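Local coordinates for protein MccF (PDB 4IIY) that confers self-immunity to the antibiotic microcin C7, probably as a serine hydrolase of the peptidase S66 (LD-carboxypeptidase) family, at residues G47-S52 and N102-N107. The protein carries 1 engineered substitution. Sequence-based numbering, arbitrary orientation.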
loop_
_atom_site.group_PDB
_atom_site.type_symbol
_atom_site.label_atom_id
_atom_site.label_comp_id
_atom_site.label_asym_id
_atom_site.label_seq_id
_atom_site.Cartn_x
_atom_site.Cartn_y
_atom_site.Cartn_z
ATOM N N GLY B 47 -19.149 19.587 -12.528
ATOM C CA GLY B 47 -19.800 18.802 -11.491
ATOM C C GLY B 47 -18.760 18.232 -10.554
ATOM O O GLY B 47 -17.670 17.894 -11.007
ATOM N N PHE B 48 -19.071 18.129 -9.267
ATOM C CA PHE B 48 -18.097 17.585 -8.329
ATOM C C PHE B 48 -18.627 16.394 -7.540
ATOM O O PHE B 48 -19.834 16.293 -7.268
ATOM C CB PHE B 48 -17.493 18.676 -7.431
ATOM C CG PHE B 48 -18.493 19.482 -6.633
ATOM C CD1 PHE B 48 -19.020 18.985 -5.456
ATOM C CD2 PHE B 48 -18.858 20.763 -7.036
ATOM C CE1 PHE B 48 -19.895 19.746 -4.685
ATOM C CE2 PHE B 48 -19.743 21.527 -6.272
ATOM C CZ PHE B 48 -20.266 21.013 -5.102
ATOM N N PHE B 49 -17.715 15.484 -7.196
ATOM C CA PHE B 49 -18.074 14.231 -6.537
ATOM C C PHE B 49 -17.098 13.925 -5.407
ATOM O O PHE B 49 -15.945 14.371 -5.437
ATOM C CB PHE B 49 -18.067 13.077 -7.550
ATOM C CG PHE B 49 -16.699 12.750 -8.080
ATOM C CD1 PHE B 49 -15.958 11.721 -7.528
ATOM C CD2 PHE B 49 -16.134 13.501 -9.093
ATOM C CE1 PHE B 49 -14.689 11.441 -7.996
ATOM C CE2 PHE B 49 -14.875 13.218 -9.570
ATOM C CZ PHE B 49 -14.144 12.191 -9.012
ATOM N N SER B 50 -17.559 13.158 -4.422
ATOM C CA SER B 50 -16.747 12.753 -3.276
ATOM C C SER B 50 -16.614 11.228 -3.257
ATOM O O SER B 50 -17.445 10.514 -2.682
ATOM C CB SER B 50 -17.383 13.254 -1.979
ATOM O OG SER B 50 -17.543 14.671 -1.989
ATOM N N SER B 51 -15.560 10.730 -3.896
ATOM C CA SER B 51 -15.381 9.286 -4.040
ATOM C C SER B 51 -14.739 8.628 -2.822
ATOM O O SER B 51 -14.623 7.399 -2.776
ATOM C CB SER B 51 -14.580 8.943 -5.299
ATOM O OG SER B 51 -13.274 9.513 -5.285
ATOM N N SER B 52 -14.344 9.422 -1.829
ATOM C CA SER B 52 -13.747 8.861 -0.621
ATOM C C SER B 52 -14.079 9.700 0.620
ATOM O O SER B 52 -15.184 9.581 1.164
ATOM C CB SER B 52 -12.236 8.665 -0.804
ATOM O OG SER B 52 -11.688 7.872 0.235
ATOM N N ASN B 102 -21.456 8.283 -11.560
ATOM C CA ASN B 102 -22.164 7.955 -12.792
ATOM C C ASN B 102 -23.202 9.019 -13.147
ATOM O O ASN B 102 -23.379 9.362 -14.319
ATOM C CB ASN B 102 -22.826 6.576 -12.702
ATOM C CG ASN B 102 -21.821 5.430 -12.744
ATOM O OD1 ASN B 102 -20.722 5.571 -13.262
ATOM N ND2 ASN B 102 -22.209 4.286 -12.198
ATOM N N GLU B 103 -23.873 9.551 -12.133
ATOM C CA GLU B 103 -24.907 10.558 -12.362
ATOM C C GLU B 103 -24.345 11.830 -12.992
ATOM O O GLU B 103 -25.022 12.497 -13.773
ATOM C CB GLU B 103 -25.656 10.865 -11.068
ATOM C CG GLU B 103 -26.610 9.755 -10.670
ATOM C CD GLU B 103 -27.351 10.056 -9.383
ATOM O OE1 GLU B 103 -27.085 11.114 -8.779
ATOM O OE2 GLU B 103 -28.195 9.233 -8.974
ATOM N N LEU B 104 -23.097 12.158 -12.687
ATOM C CA LEU B 104 -22.457 13.294 -13.330
ATOM C C LEU B 104 -22.132 12.978 -14.787
ATOM O O LEU B 104 -22.282 13.838 -15.657
ATOM C CB LEU B 104 -21.208 13.733 -12.561
ATOM C CG LEU B 104 -21.443 14.152 -11.107
ATOM C CD1 LEU B 104 -20.116 14.500 -10.445
ATOM C CD2 LEU B 104 -22.416 15.319 -10.999
ATOM N N VAL B 105 -21.694 11.749 -15.056
ATOM C CA VAL B 105 -21.433 11.334 -16.432
ATOM C C VAL B 105 -22.702 11.432 -17.290
ATOM O O VAL B 105 -22.630 11.769 -18.474
ATOM C CB VAL B 105 -20.854 9.897 -16.488
ATOM C CG1 VAL B 105 -20.705 9.430 -17.935
ATOM C CG2 VAL B 105 -19.515 9.833 -15.740
ATOM N N TYR B 106 -23.855 11.156 -16.680
ATOM C CA TYR B 106 -25.127 11.137 -17.410
ATOM C C TYR B 106 -25.666 12.533 -17.710
ATOM O O TYR B 106 -26.608 12.683 -18.489
ATOM C CB TYR B 106 -26.195 10.386 -16.612
ATOM C CG TYR B 106 -25.882 8.946 -16.287
ATOM C CD1 TYR B 106 -25.057 8.183 -17.103
ATOM C CD2 TYR B 106 -26.423 8.348 -15.157
ATOM C CE1 TYR B 106 -24.776 6.857 -16.790
ATOM C CE2 TYR B 106 -26.145 7.035 -14.838
ATOM C CZ TYR B 106 -25.325 6.293 -15.659
ATOM O OH TYR B 106 -25.046 4.982 -15.357
ATOM N N ASN B 107 -25.098 13.552 -17.076
ATOM C CA ASN B 107 -25.601 14.916 -17.206
ATOM C C ASN B 107 -24.985 15.617 -18.422
ATOM O O ASN B 107 -23.801 15.939 -18.422
ATOM C CB ASN B 107 -25.291 15.693 -15.920
ATOM C CG ASN B 107 -25.964 17.054 -15.874
ATOM O OD1 ASN B 107 -26.204 17.677 -16.908
ATOM N ND2 ASN B 107 -26.268 17.523 -14.668
#
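L104 reaches from helix 94-105 onto the backbone of G47 and F48 and onto the CB of F49. Its own CB points toward the strand. CG lies anti to the carbonyl carbon (chi1 -59°), beside the backbone N. A chi2 of 177° sets CD1 anti to CA, pointing on to the strand, with CD2 branching off beside G47. CD1 does most of the touching. L104 CD1 lies 4.0 Å from G47 C. L104 CD1 is also 3.7 Å from F48 O. L104 CD1 meets F49 CB at 3.8 Å, while the F49 ring runs obliquely past it. L104 CD2 comes within 4.4 Å of G47 CA. G47 has no side chain, and its bare CA leaves room for this methyl. The contact sets a leucine side chain against backbone and one side-chain carbon. It is buried and small, about 123 Å² over both sides.

F48 turns the opposite way, to L77 and S79 of strand 76-79. F49 makes backbone hydrogen bonds with M114 and T116, and its ring touches I113. L104 also packs on I110 and I113 of strand 110-115, so it spans two adjacent parallel strands. Helix 94-105 is the connection of a beta-alpha-beta crossover from strand 76-79 to strand 110-115. Strand 45-49 runs between those two strands in the N-terminal sheet, and L104 packs the helix against it.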